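Local coordinates for core protein VP4 (Bluetongue virus, PDB 2JHP) that caps viral messenger RNA as a multifunctional enzyme of the virus inner core, with several capping steps arranged as an assembly line, at residues 402-413 with 427-437. Residues are numbered along the deposited sequence; the frame is centred on the assembly and turned at random.
With SAH (S-adenosyl-L-homocysteine), chain B; GUN (guanine), chain E.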
loop_
_atom_site.group_PDB
_atom_site.type_symbol
_atom_site.label_atom_id
_atom_site.label_comp_id
_atom_site.label_asym_id
_atom_site.label_seq_id
_atom_site.Cartn_x
_atom_site.Cartn_y
_atom_site.Cartn_z
ATOM N N SER A 402 -17.248 0.908 11.320
ATOM C CA SER A 402 -16.539 2.150 11.614
ATOM C C SER A 402 -17.428 3.379 11.699
ATOM O O SER A 402 -18.506 3.425 11.115
ATOM C CB SER A 402 -15.424 2.389 10.598
ATOM O OG SER A 402 -15.770 1.927 9.312
ATOM N N ASP A 403 -16.955 4.372 12.442
ATOM C CA ASP A 403 -17.646 5.648 12.589
ATOM C C ASP A 403 -16.993 6.720 11.726
ATOM O O ASP A 403 -17.608 7.746 11.417
ATOM C CB ASP A 403 -17.611 6.099 14.053
ATOM C CG ASP A 403 -18.598 5.342 14.928
ATOM O OD1 ASP A 403 -19.679 4.951 14.418
ATOM O OD2 ASP A 403 -18.299 5.162 16.134
ATOM N N GLU A 404 -15.739 6.465 11.353
ATOM C CA GLU A 404 -14.902 7.415 10.629
ATOM C C GLU A 404 -14.750 6.965 9.178
ATOM O O GLU A 404 -14.871 5.766 8.895
ATOM C CB GLU A 404 -13.527 7.499 11.298
ATOM C CG GLU A 404 -13.563 7.759 12.806
ATOM C CD GLU A 404 -13.834 9.214 13.157
ATOM O OE1 GLU A 404 -13.656 10.087 12.280
ATOM O OE2 GLU A 404 -14.218 9.489 14.317
ATOM N N PRO A 405 -14.517 7.918 8.246
ATOM C CA PRO A 405 -14.227 7.494 6.869
ATOM C C PRO A 405 -12.997 6.573 6.788
ATOM O O PRO A 405 -11.990 6.835 7.435
ATOM C CB PRO A 405 -14.011 8.813 6.107
ATOM C CG PRO A 405 -13.894 9.866 7.127
ATOM C CD PRO A 405 -14.543 9.387 8.382
ATOM N N ARG A 406 -13.108 5.510 5.993
ATOM C CA ARG A 406 -12.146 4.417 5.959
ATOM C C ARG A 406 -11.558 4.178 4.569
ATOM O O ARG A 406 -12.161 4.534 3.574
ATOM C CB ARG A 406 -12.807 3.136 6.464
ATOM C CG ARG A 406 -14.020 2.709 5.650
ATOM C CD ARG A 406 -14.645 1.402 6.157
ATOM N NE ARG A 406 -13.799 0.226 5.913
ATOM C CZ ARG A 406 -13.929 -0.932 6.555
ATOM N NH1 ARG A 406 -14.856 -1.090 7.502
ATOM N NH2 ARG A 406 -13.131 -1.942 6.254
ATOM N N ALA A 407 -10.377 3.567 4.526
ATOM C CA ALA A 407 -9.727 3.128 3.290
ATOM C C ALA A 407 -9.424 1.635 3.373
ATOM O O ALA A 407 -9.149 1.105 4.453
ATOM C CB ALA A 407 -8.439 3.910 3.050
ATOM N N ASP A 408 -9.458 0.957 2.229
ATOM C CA ASP A 408 -9.374 -0.512 2.215
ATOM C C ASP A 408 -8.490 -1.047 1.077
ATOM O O ASP A 408 -8.943 -1.733 0.157
ATOM C CB ASP A 408 -10.786 -1.094 2.195
ATOM C CG ASP A 408 -11.534 -0.825 3.494
ATOM O OD1 ASP A 408 -11.405 -1.652 4.427
ATOM O OD2 ASP A 408 -12.246 0.209 3.578
ATOM N N LEU A 409 -7.213 -0.700 1.164
ATOM C CA LEU A 409 -6.304 -0.852 0.048
ATOM C C LEU A 409 -5.542 -2.192 0.090
ATOM O O LEU A 409 -4.943 -2.546 1.100
ATOM C CB LEU A 409 -5.348 0.346 0.000
ATOM C CG LEU A 409 -5.952 1.734 -0.236
ATOM C CD1 LEU A 409 -4.993 2.839 0.096
ATOM C CD2 LEU A 409 -6.422 1.856 -1.666
ATOM N N PHE A 410 -5.631 -2.930 -1.014
ATOM C CA PHE A 410 -4.808 -4.091 -1.301
ATOM C C PHE A 410 -4.860 -5.179 -0.233
ATOM O O PHE A 410 -3.831 -5.549 0.326
ATOM C CB PHE A 410 -3.333 -3.696 -1.570
ATOM C CG PHE A 410 -3.160 -2.612 -2.581
ATOM C CD1 PHE A 410 -2.805 -1.337 -2.181
ATOM C CD2 PHE A 410 -3.340 -2.869 -3.933
ATOM C CE1 PHE A 410 -2.641 -0.328 -3.106
ATOM C CE2 PHE A 410 -3.168 -1.862 -4.877
ATOM C CZ PHE A 410 -2.822 -0.588 -4.462
ATOM N N TYR A 411 -6.053 -5.688 0.047
ATOM C CA TYR A 411 -6.185 -6.757 1.019
ATOM C C TYR A 411 -7.442 -7.592 0.806
ATOM O O TYR A 411 -7.420 -8.810 0.991
ATOM C CB TYR A 411 -6.096 -6.209 2.461
ATOM C CG TYR A 411 -7.387 -5.699 3.078
ATOM C CD1 TYR A 411 -8.261 -6.573 3.726
ATOM C CD2 TYR A 411 -7.713 -4.339 3.043
ATOM C CE1 TYR A 411 -9.443 -6.109 4.314
ATOM C CE2 TYR A 411 -8.898 -3.855 3.627
ATOM C CZ TYR A 411 -9.754 -4.741 4.266
ATOM O OH TYR A 411 -10.931 -4.297 4.831
ATOM N N LEU A 412 -8.528 -6.935 0.417
ATOM C CA LEU A 412 -9.824 -7.608 0.238
ATOM C C LEU A 412 -9.745 -9.012 -0.379
ATOM O O LEU A 412 -10.241 -9.972 0.201
ATOM C CB LEU A 412 -10.762 -6.726 -0.579
ATOM C CG LEU A 412 -11.789 -5.820 0.127
ATOM C CD1 LEU A 412 -11.750 -5.880 1.638
ATOM C CD2 LEU A 412 -11.683 -4.393 -0.351
ATOM N N THR A 413 -9.091 -9.120 -1.534
ATOM C CA THR A 413 -9.089 -10.314 -2.343
ATOM C C THR A 413 -7.860 -11.159 -2.098
ATOM O O THR A 413 -7.497 -12.003 -2.934
ATOM C CB THR A 413 -9.135 -9.953 -3.812
ATOM O OG1 THR A 413 -8.250 -8.858 -4.059
ATOM C CG2 THR A 413 -10.559 -9.567 -4.228
ATOM N N VAL A 427 -17.884 -3.797 1.989
ATOM C CA VAL A 427 -16.804 -2.824 2.175
ATOM C C VAL A 427 -16.715 -1.818 1.013
ATOM O O VAL A 427 -16.664 -0.605 1.235
ATOM C CB VAL A 427 -15.438 -3.507 2.389
ATOM C CG1 VAL A 427 -14.317 -2.486 2.344
ATOM C CG2 VAL A 427 -15.421 -4.247 3.703
ATOM N N MET A 428 -16.717 -2.326 -0.218
ATOM C CA MET A 428 -16.650 -1.478 -1.413
ATOM C C MET A 428 -17.848 -0.498 -1.561
ATOM O O MET A 428 -17.751 0.503 -2.264
ATOM C CB MET A 428 -16.454 -2.331 -2.673
ATOM C CG MET A 428 -15.318 -3.361 -2.550
ATOM S SD MET A 428 -14.530 -3.902 -4.086
ATOM C CE MET A 428 -15.906 -3.901 -5.229
ATOM N N LYS A 429 -18.949 -0.779 -0.875
ATOM C CA LYS A 429 -20.107 0.107 -0.877
ATOM C C LYS A 429 -19.915 1.339 0.034
ATOM O O LYS A 429 -20.520 2.385 -0.191
ATOM C CB LYS A 429 -21.359 -0.708 -0.487
ATOM C CG LYS A 429 -22.694 -0.022 -0.453
ATOM C CD LYS A 429 -23.689 -1.118 -0.104
ATOM C CE LYS A 429 -25.137 -0.747 -0.343
ATOM N NZ LYS A 429 -25.741 -0.398 0.963
ATOM N N LYS A 430 -19.054 1.215 1.045
ATOM C CA LYS A 430 -18.905 2.269 2.057
ATOM C C LYS A 430 -17.481 2.819 2.192
ATOM O O LYS A 430 -17.270 3.843 2.838
ATOM C CB LYS A 430 -19.442 1.801 3.427
ATOM C CG LYS A 430 -18.746 0.547 4.008
ATOM C CD LYS A 430 -19.259 0.194 5.407
ATOM C CE LYS A 430 -18.455 -0.957 6.032
ATOM N NZ LYS A 430 -18.541 -0.967 7.531
ATOM N N SER A 431 -16.506 2.154 1.585
ATOM C CA SER A 431 -15.116 2.590 1.716
ATOM C C SER A 431 -14.878 3.864 0.914
ATOM O O SER A 431 -15.562 4.104 -0.079
ATOM C CB SER A 431 -14.166 1.484 1.274
ATOM O OG SER A 431 -12.830 1.937 1.297
ATOM N N VAL A 432 -13.926 4.684 1.358
ATOM C CA VAL A 432 -13.581 5.913 0.639
ATOM C C VAL A 432 -12.774 5.544 -0.585
ATOM O O VAL A 432 -12.862 6.201 -1.617
ATOM C CB VAL A 432 -12.780 6.916 1.501
ATOM C CG1 VAL A 432 -12.377 8.125 0.685
ATOM C CG2 VAL A 432 -13.590 7.360 2.710
ATOM N N ILE A 433 -11.972 4.494 -0.437
ATOM C CA ILE A 433 -11.166 3.934 -1.512
ATOM C C ILE A 433 -10.848 2.492 -1.172
ATOM O O ILE A 433 -10.276 2.198 -0.118
ATOM C CB ILE A 433 -9.862 4.744 -1.816
ATOM C CG1 ILE A 433 -9.141 4.123 -3.025
ATOM C CG2 ILE A 433 -8.967 4.860 -0.593
ATOM C CD1 ILE A 433 -8.081 4.998 -3.664
ATOM N N ALA A 434 -11.250 1.591 -2.058
ATOM C CA ALA A 434 -10.991 0.167 -1.865
ATOM C C ALA A 434 -10.503 -0.464 -3.171
ATOM O O ALA A 434 -10.812 0.032 -4.264
ATOM C CB ALA A 434 -12.240 -0.523 -1.348
ATOM N N THR A 435 -9.712 -1.524 -3.058
ATOM C CA THR A 435 -9.232 -2.250 -4.235
ATOM C C THR A 435 -9.630 -3.720 -4.197
ATOM O O THR A 435 -9.760 -4.303 -3.131
ATOM C CB THR A 435 -7.699 -2.184 -4.389
ATOM O OG1 THR A 435 -7.086 -2.706 -3.208
ATOM C CG2 THR A 435 -7.229 -0.769 -4.651
ATOM N N ALA A 436 -9.811 -4.296 -5.379
ATOM C CA ALA A 436 -10.060 -5.713 -5.527
ATOM C C ALA A 436 -9.361 -6.241 -6.774
ATOM O O ALA A 436 -9.402 -5.636 -7.842
ATOM C CB ALA A 436 -11.551 -5.995 -5.592
ATOM N N TRP A 437 -8.713 -7.378 -6.618
ATOM C CA TRP A 437 -8.022 -8.029 -7.713
ATOM C C TRP A 437 -9.000 -8.684 -8.718
ATOM O O TRP A 437 -9.887 -9.439 -8.312
ATOM C CB TRP A 437 -7.072 -9.080 -7.142
ATOM C CG TRP A 437 -6.288 -9.773 -8.161
ATOM C CD1 TRP A 437 -6.597 -10.958 -8.764
ATOM C CD2 TRP A 437 -5.043 -9.353 -8.724
ATOM N NE1 TRP A 437 -5.611 -11.313 -9.657
ATOM C CE2 TRP A 437 -4.650 -10.339 -9.655
ATOM C CE3 TRP A 437 -4.213 -8.252 -8.523
ATOM C CZ2 TRP A 437 -3.467 -10.253 -10.387
ATOM C CZ3 TRP A 437 -3.039 -8.153 -9.255
ATOM C CH2 TRP A 437 -2.673 -9.157 -10.178
HETATM N N SAH B . -3.085 -2.160 2.770
HETATM C CA SAH B . -1.607 -2.069 2.552
HETATM C CB SAH B . -0.871 -3.413 2.529
HETATM C CG SAH B . -1.608 -4.679 2.132
HETATM S SD SAH B . -0.609 -6.141 2.524
HETATM C C SAH B . -1.241 -1.231 1.338
HETATM O O SAH B . -1.835 -0.176 1.104
HETATM O OXT SAH B . -0.326 -1.566 0.586
HETATM C "C5'" SAH B . -2.114 -7.052 2.970
HETATM C "C4'" SAH B . -2.306 -7.183 4.472
HETATM O "O4'" SAH B . -3.681 -7.204 4.801
HETATM C "C3'" SAH B . -1.691 -8.464 5.030
HETATM O "O3'" SAH B . -1.046 -8.109 6.243
HETATM C "C2'" SAH B . -2.886 -9.353 5.340
HETATM O "O2'" SAH B . -2.686 -10.172 6.460
HETATM C "C1'" SAH B . -3.974 -8.321 5.634
HETATM N N9 SAH B . -5.344 -8.845 5.427
HETATM C C8 SAH B . -5.770 -9.717 4.452
HETATM N N7 SAH B . -7.098 -9.944 4.624
HETATM C C5 SAH B . -7.528 -9.231 5.692
HETATM C C6 SAH B . -8.777 -9.087 6.302
HETATM N N6 SAH B . -9.838 -9.733 5.822
HETATM N N1 SAH B . -8.919 -8.260 7.401
HETATM C C2 SAH B . -7.822 -7.577 7.897
HETATM N N3 SAH B . -6.583 -7.716 7.297
HETATM C C4 SAH B . -6.433 -8.532 6.211
HETATM N N9 GUN E . 2.363 -1.075 -2.589
HETATM C C8 GUN E . 2.455 -1.902 -1.548
HETATM N N7 GUN E . 1.875 -3.065 -1.860
HETATM C C5 GUN E . 1.415 -2.984 -3.108
HETATM C C6 GUN E . 0.737 -3.874 -3.944
HETATM O O6 GUN E . 0.449 -5.006 -3.557
HETATM N N1 GUN E . 0.386 -3.466 -5.237
HETATM C C2 GUN E . 0.727 -2.167 -5.646
HETATM N N2 GUN E . 0.414 -1.749 -6.857
HETATM N N3 GUN E . 1.379 -1.338 -4.813
HETATM C C4 GUN E . 1.727 -1.711 -3.571
HETATM O O HOH W 1 -8.498 -4.224 -0.600
#
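Thr435 OG1 accepts the backbone N-H of Phe410 at 2.6 Å between Phe410 N and that hydroxyl oxygen. The Thr435 chi1 of 57° sets OG1 between the backbone N and the carbonyl carbon and leaves CG2 over one face of the Phe410 ring, offset toward the rim. Guanine N1 lies over the opposite face, so the ring is sandwiched between strand and ligand. The S-adenosyl-L-homocysteine O meets the same ring at its edge. Farther along, Trp437 N donates to Thr413 OG1 (3.0 Å, 166°), a hydroxyl also bonded to Asp448.

Strands 406-408 and 433-437 run parallel. Val432 N bonds to Arg406 O and Asp408 N to Ile433 O, while Thr435 N reaches Asp408 O only weakly. Beyond Asp408 the pairing opens, and a water takes over. It donates to Asp408 O and Thr435 O and accepts from Leu412 N. Ala407 CB and Leu409 CD2 pack on the Ile433 side chain.

On the other face, Val427 CG1 presses on Asp408 CG at 3.4 Å. The Asp408 carboxylate sits at the edge of the Arg406 guanidinium, near its plane but tilted against it. Arg406 grips it side-on through NE and NH2. Arg406 NE meets Asp408 OD2 at 2.8 Å. Arg406 NH2 donates to OD1, almost straight at 178°, and the pair is a salt bridge. Tyr411 OH donates to Asp408 OD1 from the anti side at 2.7 Å. The Tyr411 ring also touches the adenine obliquely, with Tyr411 CD1 3.4 Å from C5 of S-adenosyl-L-homocysteine. Leu409 O accepts a hydrogen bond from the amino N of the same ligand.

Helix 421-430 connects the two parallel strands, making a beta-alpha-beta unit. The strand order 3-2-1-4-5-7-6 is that of a Rossmann-like methyltransferase, and the turn after its fourth strand here lines both the S-adenosyl-L-homocysteine and guanine pockets.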